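Local coordinates for protein enterotoxin type A (Staphylococcus aureus, PDB 1DYQ) that is a vaccine mutant of a superantigen whose natural form activates T cells by binding MHC class II, with the help of zinc, and T-cell receptors, at residues A[128-133]-A[166-171]; A[163-166]-A[171-174]. The protein carries 3 engineered substitutions. All coordinates share one frame; numbering follows the deposited sequence.

Interaction 1 (A[128-133]-A[166-171]); sequences INLWLD and EKYNLY
Tyr168 swings its ring back beside its own backbone N (chi1 -58°), and Leu130 and Leu132 extend their side chains toward it, each with CG opposite the backbone N (chi1 -172° and 169°). The phenol therefore projects from the last turn of helix 153-168 toward strand 119-132, where it meets two leucines that sit two residues apart on one side of the strand. Leu130 comes at the ring from the opposite direction. Its CD2 stops at the hydroxyl end, 3.4 Å from Tyr168 OH, while its CD1 reaches further in, 3.9 Å from Tyr168 CE2, so the fork of the leucine takes in both the ring and its oxygen. Leu132 slides past on the same side of the ring plane, beside CE1 rather than CE2, with CD2 4.0 Å from Tyr168 CE1. Leu130 CD1 and Leu132 CD2 both approach obliquely to the ring plane, and no hydrogen bond crosses between the segments. On the opposite side of that plane from the leucines, Lys167 CG lies 3.3 Å above the Tyr168 ring, offset toward its rim.

The phenol oxygen is not left to the leucines alone: it hydrogen-bonds to Asn137 OD1 on strand 135-137, and the backbone of Asn137 is hydrogen-bonded to that of Leu130. This bond holds the polar end of the ring, while the leucines pack on its carbons. Trp131 points the other way, and its ring lies nearly parallel to that of Tyr230 on strand 226-232. A long helix laid across a mixed sheet, with strand residues facing it through their aliphatic side chains, is the layout of the beta-grasp domain of staphylococcal and streptococcal superantigens.

Interaction 2 (A[163-166]-A[171-174]); sequences YLQE and YNSD
Gln165 OE1 accepts a hydrogen bond from Tyr171 N at 2.7 Å, with the N-H pointing at the oxygen at 153°. The donor sits 19° out of the plane of the carbonyl, so the bond approaches the amide from somewhat above or below its plane. The other end of the same amide makes a second, weak bond, Gln165 NE2 to Asn172 OD1 at 2.9 Å. A bend at chi2 (63°) turns the glutamine away from a straight course and brings its amide to the chain that follows the helix, where two successive residues meet its oxygen and its nitrogen.

Asn172 OD1 also receives Lys28 NZ from helix 23-32, and Asn172 ND2 binds Phe176 O, which together settle how this amide is turned. The Gln165 and Asn172 side chains cross at about a right angle, their amide planes far from coplanar. Against Tyr171 the glutamine lies obliquely: OE1 is 3.3 Å from Tyr171 CB and 3.9 Å from Tyr171 CD2, beside the root of the ring. The ring runs on to pack on Leu27 and Tyr31 of helix 23-32, and its hydroxyl hydrogen-bonds to Leu199 O and Arg161 NH1.

Gln165 is buried, and both polar ends of its amide find partners in the chain just after the helix. Using oxygen for a backbone N-H and nitrogen for a carbonyl oxygen is consistent with this orientation of the amide, although the nitrogen is held weakly. The ammonium group of Lys28 may polarise Asn172 OD1, and this chain is thereby tied back to the helix's last turns and across to helix 23-32.

Both interactions use the C-terminal part of helix 153-168, with centres about 9 Å apart. Their ranges overlap at Glu166 and Tyr171, and they meet directly: Leu130 CD1 of the strand touches Leu164 CD2 of the helix at 3.8 Å, and Leu170 CB packs 3.7 Å from Leu164 O. Interaction 1 ties the helix to the sheet, whereas interaction 2 ties the exiting chain back onto the helix. The zinc site of His188, His226 and Asp228 lies nearer the first: the side chain of Leu130 is about 8 Å from that of Asp228 and about 11 Å from the zinc ion. Interaction 2 lies away from that site.

Interaction 1 (A[128-133]-A[166-171])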
loop_
_atom_site.group_PDB
_atom_site.type_symbol
_atom_site.label_atom_id
_atom_site.label_comp_id
_atom_site.label_asym_id
_atom_site.label_seq_id
_atom_site.Cartn_x
_atom_site.Cartn_y
_atom_site.Cartn_z
ATOM N N ILE A 128 -0.083 13.088 10.635
ATOM C CA ILE A 128 -1.175 12.187 10.906
ATOM C C ILE A 128 -2.048 12.655 12.077
ATOM O O ILE A 128 -1.507 12.866 13.180
ATOM C CB ILE A 128 -0.677 10.755 11.232
ATOM C CG1 ILE A 128 0.045 10.179 10.014
ATOM C CG2 ILE A 128 -1.877 9.881 11.605
ATOM C CD1 ILE A 128 1.013 9.071 10.310
ATOM N N ASN A 129 -3.329 12.760 11.847
ATOM C CA ASN A 129 -4.286 12.960 12.967
ATOM C C ASN A 129 -4.849 11.561 13.298
ATOM O O ASN A 129 -5.471 10.957 12.427
ATOM C CB ASN A 129 -5.424 13.856 12.546
ATOM C CG ASN A 129 -4.974 15.238 12.072
ATOM O OD1 ASN A 129 -5.349 15.677 10.990
ATOM N ND2 ASN A 129 -4.143 15.877 12.869
ATOM N N LEU A 130 -4.602 11.086 14.501
ATOM C CA LEU A 130 -5.107 9.773 14.884
ATOM C C LEU A 130 -6.035 9.900 16.108
ATOM O O LEU A 130 -5.630 10.485 17.112
ATOM C CB LEU A 130 -3.976 8.803 15.186
ATOM C CG LEU A 130 -4.377 7.343 15.424
ATOM C CD1 LEU A 130 -3.262 6.420 14.943
ATOM C CD2 LEU A 130 -4.582 7.071 16.928
ATOM N N TRP A 131 -7.191 9.312 16.000
ATOM C CA TRP A 131 -8.131 9.238 17.131
ATOM C C TRP A 131 -8.335 7.765 17.503
ATOM O O TRP A 131 -8.492 6.930 16.604
ATOM C CB TRP A 131 -9.450 9.886 16.784
ATOM C CG TRP A 131 -9.410 11.377 16.618
ATOM C CD1 TRP A 131 -9.611 12.304 17.596
ATOM C CD2 TRP A 131 -9.201 12.110 15.405
ATOM N NE1 TRP A 131 -9.530 13.574 17.075
ATOM C CE2 TRP A 131 -9.299 13.485 15.716
ATOM C CE3 TRP A 131 -8.967 11.754 14.072
ATOM C CZ2 TRP A 131 -9.128 14.476 14.776
ATOM C CZ3 TRP A 131 -8.799 12.745 13.130
ATOM C CH2 TRP A 131 -8.887 14.112 13.482
ATOM N N LEU A 132 -8.314 7.478 18.793
ATOM C CA LEU A 132 -8.630 6.125 19.285
ATOM C C LEU A 132 -9.855 6.221 20.217
ATOM O O LEU A 132 -9.757 6.906 21.251
ATOM C CB LEU A 132 -7.460 5.544 20.017
ATOM C CG LEU A 132 -7.678 4.245 20.823
ATOM C CD1 LEU A 132 -7.959 3.095 19.852
ATOM C CD2 LEU A 132 -6.436 3.968 21.652
ATOM N N ASP A 133 -10.969 5.690 19.797
ATOM C CA ASP A 133 -12.234 5.841 20.546
ATOM C C ASP A 133 -12.511 7.314 20.794
ATOM O O ASP A 133 -12.921 7.731 21.882
ATOM C CB ASP A 133 -12.202 5.053 21.842
ATOM C CG ASP A 133 -12.144 3.539 21.619
ATOM O OD1 ASP A 133 -12.915 3.038 20.785
ATOM O OD2 ASP A 133 -11.327 2.896 22.304
ATOM N N GLU A 166 2.587 -1.933 14.756
ATOM C CA GLU A 166 3.602 -1.794 15.765
ATOM C C GLU A 166 3.051 -1.155 17.051
ATOM O O GLU A 166 3.347 -1.646 18.140
ATOM C CB GLU A 166 4.759 -0.905 15.258
ATOM C CG GLU A 166 5.946 -0.938 16.240
ATOM C CD GLU A 166 6.502 -2.360 16.321
ATOM O OE1 GLU A 166 7.014 -2.834 15.291
ATOM O OE2 GLU A 166 6.369 -2.993 17.385
ATOM N N LYS A 167 2.270 -0.109 16.878
ATOM C CA LYS A 167 1.784 0.653 18.048
ATOM C C LYS A 167 0.520 0.087 18.616
ATOM O O LYS A 167 0.395 0.037 19.881
ATOM C CB LYS A 167 1.629 2.122 17.654
ATOM C CG LYS A 167 1.028 3.012 18.740
ATOM C CD LYS A 167 2.060 3.306 19.817
ATOM C CE LYS A 167 1.577 4.439 20.725
ATOM N NZ LYS A 167 2.716 4.937 21.566
ATOM N N TYR A 168 -0.447 -0.322 17.832
ATOM C CA TYR A 168 -1.728 -0.798 18.283
ATOM C C TYR A 168 -1.998 -2.268 18.040
ATOM O O TYR A 168 -3.091 -2.749 18.415
ATOM C CB TYR A 168 -2.870 0.019 17.616
ATOM C CG TYR A 168 -2.755 1.496 17.921
ATOM C CD1 TYR A 168 -3.242 1.978 19.135
ATOM C CD2 TYR A 168 -2.094 2.377 17.075
ATOM C CE1 TYR A 168 -3.110 3.324 19.454
ATOM C CE2 TYR A 168 -1.947 3.707 17.397
ATOM C CZ TYR A 168 -2.462 4.171 18.598
ATOM O OH TYR A 168 -2.312 5.500 18.924
ATOM N N ASN A 169 -1.055 -3.029 17.493
ATOM C CA ASN A 169 -1.302 -4.455 17.205
ATOM C C ASN A 169 -2.541 -4.643 16.369
ATOM O O ASN A 169 -3.347 -5.559 16.512
ATOM C CB ASN A 169 -1.431 -5.259 18.520
ATOM C CG ASN A 169 -0.215 -5.127 19.387
ATOM O OD1 ASN A 169 0.918 -5.173 18.944
ATOM N ND2 ASN A 169 -0.448 -4.964 20.706
ATOM N N LEU A 170 -2.685 -3.834 15.301
ATOM C CA LEU A 170 -3.888 -3.768 14.514
ATOM C C LEU A 170 -4.428 -5.080 13.998
ATOM O O LEU A 170 -5.620 -5.392 14.030
ATOM C CB LEU A 170 -3.632 -2.800 13.323
ATOM C CG LEU A 170 -4.797 -2.558 12.409
ATOM C CD1 LEU A 170 -5.940 -1.785 13.088
ATOM C CD2 LEU A 170 -4.344 -1.783 11.161
ATOM N N TYR A 171 -3.499 -5.902 13.446
ATOM C CA TYR A 171 -3.908 -7.164 12.850
ATOM C C TYR A 171 -3.529 -8.358 13.674
ATOM O O TYR A 171 -3.493 -9.494 13.180
ATOM C CB TYR A 171 -3.435 -7.238 11.397
ATOM C CG TYR A 171 -4.014 -6.182 10.482
ATOM C CD1 TYR A 171 -5.381 -5.988 10.359
ATOM C CD2 TYR A 171 -3.160 -5.360 9.745
ATOM C CE1 TYR A 171 -5.905 -5.013 9.513
ATOM C CE2 TYR A 171 -3.680 -4.401 8.881
ATOM C CZ TYR A 171 -5.037 -4.237 8.777
ATOM O OH TYR A 171 -5.553 -3.275 7.939
#

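Interaction 2 (A[163-166]-A[171-174])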
loop_
_atom_site.group_PDB
_atom_site.type_symbol
_atom_site.label_atom_id
_atom_site.label_comp_id
_atom_site.label_asym_id
_atom_site.label_seq_id
_atom_site.Cartn_x
_atom_site.Cartn_y
_atom_site.Cartn_z
ATOM N N TYR A 163 2.967 1.172 11.061
ATOM C CA TYR A 163 2.946 1.834 12.396
ATOM C C TYR A 163 1.727 1.388 13.176
ATOM O O TYR A 163 1.874 1.139 14.411
ATOM C CB TYR A 163 2.930 3.354 12.176
ATOM C CG TYR A 163 2.686 4.122 13.485
ATOM C CD1 TYR A 163 3.687 4.259 14.411
ATOM C CD2 TYR A 163 1.425 4.643 13.717
ATOM C CE1 TYR A 163 3.447 4.952 15.604
ATOM C CE2 TYR A 163 1.175 5.314 14.928
ATOM C CZ TYR A 163 2.191 5.458 15.825
ATOM O OH TYR A 163 1.951 6.160 17.007
ATOM N N LEU A 164 0.572 1.235 12.571
ATOM C CA LEU A 164 -0.617 0.790 13.311
ATOM C C LEU A 164 -0.396 -0.594 13.881
ATOM O O LEU A 164 -0.870 -0.906 14.973
ATOM C CB LEU A 164 -1.879 0.864 12.495
ATOM C CG LEU A 164 -2.271 2.249 11.955
ATOM C CD1 LEU A 164 -3.528 2.190 11.128
ATOM C CD2 LEU A 164 -2.422 3.235 13.142
ATOM N N GLN A 165 0.271 -1.471 13.126
ATOM C CA GLN A 165 0.576 -2.802 13.690
ATOM C C GLN A 165 1.525 -2.683 14.855
ATOM O O GLN A 165 1.299 -3.312 15.917
ATOM C CB GLN A 165 1.195 -3.678 12.552
ATOM C CG GLN A 165 1.467 -5.105 13.058
ATOM C CD GLN A 165 0.184 -5.813 13.451
ATOM O OE1 GLN A 165 -0.858 -5.727 12.842
ATOM N NE2 GLN A 165 0.301 -6.554 14.575
ATOM N N GLU A 166 2.587 -1.933 14.756
ATOM C CA GLU A 166 3.602 -1.794 15.765
ATOM C C GLU A 166 3.051 -1.155 17.051
ATOM O O GLU A 166 3.347 -1.646 18.140
ATOM C CB GLU A 166 4.759 -0.905 15.258
ATOM C CG GLU A 166 5.946 -0.938 16.240
ATOM C CD GLU A 166 6.502 -2.360 16.321
ATOM O OE1 GLU A 166 7.014 -2.834 15.291
ATOM O OE2 GLU A 166 6.369 -2.993 17.385
ATOM N N TYR A 171 -3.499 -5.902 13.446
ATOM C CA TYR A 171 -3.908 -7.164 12.850
ATOM C C TYR A 171 -3.529 -8.358 13.674
ATOM O O TYR A 171 -3.493 -9.494 13.180
ATOM C CB TYR A 171 -3.435 -7.238 11.397
ATOM C CG TYR A 171 -4.014 -6.182 10.482
ATOM C CD1 TYR A 171 -5.381 -5.988 10.359
ATOM C CD2 TYR A 171 -3.160 -5.360 9.745
ATOM C CE1 TYR A 171 -5.905 -5.013 9.513
ATOM C CE2 TYR A 171 -3.680 -4.401 8.881
ATOM C CZ TYR A 171 -5.037 -4.237 8.777
ATOM O OH TYR A 171 -5.553 -3.275 7.939
ATOM N N ASN A 172 -3.291 -8.131 14.980
ATOM C CA ASN A 172 -3.131 -9.247 15.911
ATOM C C ASN A 172 -4.506 -9.797 16.276
ATOM O O ASN A 172 -5.515 -9.085 16.224
ATOM C CB ASN A 172 -2.443 -8.811 17.213
ATOM C CG ASN A 172 -0.944 -8.851 17.123
ATOM O OD1 ASN A 172 -0.409 -8.937 15.997
ATOM N ND2 ASN A 172 -0.246 -8.772 18.243
ATOM N N SER A 173 -4.534 -11.045 16.706
ATOM C CA SER A 173 -5.777 -11.610 17.247
ATOM C C SER A 173 -6.124 -10.869 18.551
ATOM O O SER A 173 -5.263 -10.276 19.178
ATOM C CB SER A 173 -5.578 -13.097 17.567
ATOM O OG SER A 173 -4.571 -13.252 18.546
ATOM N N ASP A 174 -7.374 -11.008 18.968
ATOM C CA ASP A 174 -7.799 -10.458 20.261
ATOM C C ASP A 174 -6.979 -11.050 21.398
ATOM O O ASP A 174 -6.482 -10.276 22.239
ATOM C CB ASP A 174 -9.284 -10.658 20.477
ATOM C CG ASP A 174 -10.218 -9.959 19.557
ATOM O OD1 ASP A 174 -9.839 -9.001 18.830
ATOM O OD2 ASP A 174 -11.434 -10.326 19.516
#